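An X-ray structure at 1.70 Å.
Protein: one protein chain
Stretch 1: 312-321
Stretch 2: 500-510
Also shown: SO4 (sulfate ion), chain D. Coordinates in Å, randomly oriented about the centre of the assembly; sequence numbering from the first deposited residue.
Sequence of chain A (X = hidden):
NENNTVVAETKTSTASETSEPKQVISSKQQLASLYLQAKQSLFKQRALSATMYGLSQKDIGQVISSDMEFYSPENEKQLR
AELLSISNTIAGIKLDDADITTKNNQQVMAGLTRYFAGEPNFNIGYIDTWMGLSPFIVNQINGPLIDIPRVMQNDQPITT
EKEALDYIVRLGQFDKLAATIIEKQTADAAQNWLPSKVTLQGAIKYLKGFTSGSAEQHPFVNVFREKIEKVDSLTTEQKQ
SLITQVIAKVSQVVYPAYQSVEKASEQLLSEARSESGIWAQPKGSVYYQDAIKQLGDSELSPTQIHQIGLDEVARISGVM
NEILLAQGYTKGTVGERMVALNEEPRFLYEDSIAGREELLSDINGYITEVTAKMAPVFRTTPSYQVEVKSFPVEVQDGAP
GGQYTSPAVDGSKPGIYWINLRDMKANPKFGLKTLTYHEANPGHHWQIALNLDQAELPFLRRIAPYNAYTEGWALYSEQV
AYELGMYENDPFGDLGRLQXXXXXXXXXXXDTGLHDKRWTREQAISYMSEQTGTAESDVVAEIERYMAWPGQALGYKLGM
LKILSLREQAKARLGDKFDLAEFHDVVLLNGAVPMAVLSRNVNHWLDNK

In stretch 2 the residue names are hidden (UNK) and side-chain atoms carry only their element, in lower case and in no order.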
# COMPACT_ATOMS: atom_id res chain seq x y z
N GLU A 312 -22.07 6.44 -6.63
CA GLU A 312 -21.63 5.02 -6.72
C GLU A 312 -22.23 4.14 -5.59
O GLU A 312 -22.59 2.99 -5.81
CB GLU A 312 -20.11 4.92 -6.72
CG GLU A 312 -19.51 5.32 -8.04
CD GLU A 312 -19.81 4.26 -9.14
OE1 GLU A 312 -19.21 3.17 -9.05
OE2 GLU A 312 -20.75 4.46 -9.96
N VAL A 313 -22.34 4.70 -4.40
CA VAL A 313 -22.94 3.97 -3.26
C VAL A 313 -24.37 3.66 -3.63
O VAL A 313 -24.84 2.55 -3.39
CB VAL A 313 -22.86 4.81 -1.94
CG1 VAL A 313 -23.88 4.31 -0.92
CG2 VAL A 313 -21.36 4.83 -1.33
N ALA A 314 -25.10 4.62 -4.22
CA ALA A 314 -26.50 4.40 -4.55
C ALA A 314 -26.57 3.32 -5.60
O ALA A 314 -27.42 2.41 -5.53
CB ALA A 314 -27.17 5.68 -5.05
N ARG A 315 -25.67 3.39 -6.59
CA ARG A 315 -25.76 2.48 -7.74
C ARG A 315 -25.49 1.03 -7.30
O ARG A 315 -26.25 0.12 -7.57
CB ARG A 315 -24.75 2.86 -8.80
CG ARG A 315 -24.75 1.94 -10.02
CD ARG A 315 -23.64 2.25 -11.00
NE ARG A 315 -22.28 1.98 -10.48
CZ ARG A 315 -21.69 0.80 -10.35
NH1 ARG A 315 -22.27 -0.34 -10.74
NH2 ARG A 315 -20.44 0.78 -9.91
N ILE A 316 -24.40 0.87 -6.57
CA ILE A 316 -23.93 -0.50 -6.19
C ILE A 316 -24.91 -1.13 -5.19
O ILE A 316 -25.26 -2.33 -5.29
CB ILE A 316 -22.52 -0.46 -5.62
CG1 ILE A 316 -21.50 0.04 -6.67
CG2 ILE A 316 -22.06 -1.90 -5.16
CD1 ILE A 316 -20.18 0.47 -5.98
N SER A 317 -25.36 -0.34 -4.23
CA SER A 317 -26.39 -0.76 -3.26
C SER A 317 -27.62 -1.28 -3.97
O SER A 317 -28.21 -2.36 -3.62
CB SER A 317 -26.80 0.44 -2.36
OG SER A 317 -25.74 0.50 -1.46
N GLY A 318 -28.04 -0.52 -4.98
CA GLY A 318 -29.22 -0.90 -5.76
C GLY A 318 -29.07 -2.21 -6.49
O GLY A 318 -29.98 -3.04 -6.50
N VAL A 319 -27.88 -2.45 -7.00
CA VAL A 319 -27.58 -3.73 -7.62
C VAL A 319 -27.63 -4.87 -6.59
O VAL A 319 -28.20 -5.94 -6.85
CB VAL A 319 -26.18 -3.71 -8.37
CG1 VAL A 319 -25.85 -5.11 -8.86
CG2 VAL A 319 -26.22 -2.69 -9.52
N MET A 320 -26.90 -4.72 -5.52
CA MET A 320 -26.89 -5.71 -4.44
C MET A 320 -28.31 -6.00 -3.95
O MET A 320 -28.64 -7.14 -3.71
CB MET A 320 -26.03 -5.19 -3.27
CG MET A 320 -24.54 -5.14 -3.58
SD MET A 320 -23.49 -4.36 -2.24
CE MET A 320 -23.50 -5.80 -1.08
N ASN A 321 -29.15 -4.97 -3.76
CA ASN A 321 -30.57 -5.22 -3.39
C ASN A 321 -31.27 -6.20 -4.32
O ASN A 321 -32.01 -7.10 -3.88
CB ASN A 321 -31.31 -3.89 -3.24
CG ASN A 321 -32.76 -4.08 -2.89
OD1 ASN A 321 -33.09 -4.53 -1.78
ND2 ASN A 321 -33.65 -3.61 -3.78
N UNK A 500 -17.42 -5.36 -1.53
CA UNK A 500 -16.02 -4.82 -1.56
C UNK A 500 -15.99 -3.58 -2.48
O UNK A 500 -15.31 -2.61 -2.19
c UNK A 500 -15.05 -5.90 -2.01
N UNK A 501 -16.76 -3.58 -3.57
CA UNK A 501 -16.82 -2.41 -4.48
C UNK A 501 -17.50 -1.23 -3.79
O UNK A 501 -17.03 -0.07 -3.83
o UNK A 501 -18.27 -0.86 -8.84
c UNK A 501 -17.36 -1.67 -6.81
c UNK A 501 -17.52 -2.79 -5.76
o UNK A 501 -18.74 -2.97 -8.29
c UNK A 501 -18.22 -1.85 -8.04
N UNK A 502 -18.61 -1.57 -3.12
CA UNK A 502 -19.38 -0.64 -2.29
C UNK A 502 -18.49 -0.04 -1.24
O UNK A 502 -18.51 1.18 -1.05
c UNK A 502 -21.40 -0.46 -0.73
c UNK A 502 -22.00 0.78 -1.42
c UNK A 502 -20.56 -1.37 -1.65
c UNK A 502 -22.52 -1.34 -0.12
N UNK A 503 -17.62 -0.85 -0.63
CA UNK A 503 -16.74 -0.35 0.42
C UNK A 503 -15.83 0.74 -0.15
O UNK A 503 -15.58 1.74 0.52
c UNK A 503 -15.30 -1.14 4.70
c UNK A 503 -13.34 -0.48 3.52
c UNK A 503 -13.99 -0.77 2.28
c UNK A 503 -15.93 -1.43 3.44
c UNK A 503 -15.95 -1.55 0.98
c UNK A 503 -15.26 -1.26 2.27
c UNK A 503 -14.01 -0.68 4.71
N UNK A 504 -15.34 0.53 -1.35
CA UNK A 504 -14.45 1.47 -1.96
C UNK A 504 -15.17 2.74 -2.47
O UNK A 504 -14.57 3.80 -2.51
c UNK A 504 -11.66 -2.82 -0.82
c UNK A 504 -13.60 0.82 -3.03
c UNK A 504 -12.38 0.16 -2.46
n UNK A 504 -11.39 -1.94 -1.74
n UNK A 504 -10.65 -3.41 -0.19
c UNK A 504 -12.43 -1.25 -2.53
n UNK A 504 -12.94 -3.05 -0.46
N UNK A 505 -16.45 2.65 -2.79
CA UNK A 505 -17.26 3.83 -3.08
C UNK A 505 -17.47 4.62 -1.79
O UNK A 505 -17.33 5.87 -1.77
c UNK A 505 -18.56 3.37 -3.73
N UNK A 506 -17.78 3.92 -0.70
CA UNK A 506 -17.88 4.58 0.61
C UNK A 506 -16.63 5.36 0.95
O UNK A 506 -16.70 6.46 1.54
c UNK A 506 -18.30 3.59 1.72
c UNK A 506 -18.19 4.20 3.13
c UNK A 506 -19.77 3.13 1.47
N UNK A 507 -15.44 4.80 0.61
CA UNK A 507 -14.18 5.47 0.82
C UNK A 507 -14.14 6.85 0.19
O UNK A 507 -13.64 7.78 0.81
c UNK A 507 -11.42 2.75 0.77
c UNK A 507 -12.65 3.54 1.24
n UNK A 507 -9.74 0.03 2.59
n UNK A 507 -10.90 1.87 1.80
c UNK A 507 -13.01 4.63 0.32
n UNK A 507 -9.66 0.54 0.35
c UNK A 507 -10.11 0.81 1.57
N UNK A 508 -14.69 7.02 -1.00
CA UNK A 508 -14.74 8.37 -1.63
C UNK A 508 -15.54 9.35 -0.76
O UNK A 508 -15.18 10.55 -0.56
c UNK A 508 -13.15 7.93 -4.21
c UNK A 508 -14.64 7.48 -4.08
c UNK A 508 -15.43 7.75 -5.38
c UNK A 508 -15.40 8.29 -3.01
N UNK A 509 -16.64 8.84 -0.20
CA UNK A 509 -17.52 9.67 0.59
C UNK A 509 -16.88 10.06 1.94
O UNK A 509 -16.89 11.25 2.38
c UNK A 509 -19.60 8.65 -0.45
c UNK A 509 -19.73 9.89 1.71
c UNK A 509 -18.85 8.97 0.85
N UNK A 510 -16.32 9.05 2.63
CA UNK A 510 -15.80 9.30 3.98
C UNK A 510 -14.43 10.03 3.98
O UNK A 510 -14.13 10.80 4.92
c UNK A 510 -17.20 7.44 5.14
c UNK A 510 -14.81 6.96 4.34
c UNK A 510 -15.74 8.01 4.89
S SO4 D . -7.12 -2.24 0.85
O1 SO4 D . -8.31 -2.11 -0.03
O2 SO4 D . -6.90 -3.62 1.10
O3 SO4 D . -5.88 -1.75 0.21
O4 SO4 D . -7.26 -1.39 2.01
O HOH W 1 -20.66 -2.71 -10.19

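Two helices run nearly antiparallel, their N-to-C directions 160° apart and their axes 8.9 Å apart at closest approach, and the hidden one can be read atom by atom.

Position 500 carries one carbon and touches nothing on stretch 1: Ala500. Position 501 has three carbons in a row, the third bearing two oxygens. One oxygen lies 2.9 Å from Arg315 NH2, and a chain carbon packs against Ile316 CD1. An unbranched acid of this length is Glu501.

Position 502 has four carbons, forked at the second. One fork tip lies near Val313 CA and Ser317 OG, the other near Met320 SD; this is Leu502. At 503, one carbon leads to a ring of six carbons; the CA-to-CB bond points away from stretch 1, and nothing on it is touched: Phe503.

Position 504 shows three carbons, a nitrogen, then a carbon with two more nitrogens. That guanidinium identifies Arg504, whose end leads away from stretch 1; its NH2 donates to sulfate O1 at 2.7 Å. Position 505 has one carbon, its CB 3.7 Å from Glu312 CB. It is Ala505, and its CA lies only 5.7 Å from Val313 CA, the nearest CA pair across the stretches.

Position 506 bears a carbon carrying two carbons, one of them touching Val313 CG2: Val506. Position 507 again has three carbons, a nitrogen, then a carbon with two more nitrogens, out of reach of stretch 1. Arg507 shares the sulfate, with NH1 donating to SO4 O1 at 3.0 Å and NH2 to SO4 O4 at 2.9 Å.

Position 508 has four carbons forked at the second and makes no contact within 4.5 Å: Leu508. Position 509, three carbons branched at the first, approaches Val313 CG2; it is Val509. Position 510 has the same branching but is out of reach: Val510.

The contact works by reciprocal packing. Val313 is a knob among Leu502, Ala505, Val506 and Val509, with its CG2 3.6 Å from Val506 CG2. Leu502 answers among Val313, Ile316, Ser317 and Met320, its CD2 3.8 Å from Met320 SD. The short Ala505 side chain fits where the backbones come close, with its CB 4.0 Å from Ile316 CD1. At one border, Arg315 NH2 bridges two acids, donating to Glu312 OE1 at 2.8 Å and to Glu501 OE2 at 2.9 Å. The shared cation offsets the like charges of Glu312 OE1 and Glu501 OE2, 4.1 Å apart. A water extends this link, accepting from Arg315 NH1 and donating to Glu501 OE1. The design rule is interlocked apolar knobs beside a charged clasp.

Stretch 2 500-510: AELFRAVRLVV
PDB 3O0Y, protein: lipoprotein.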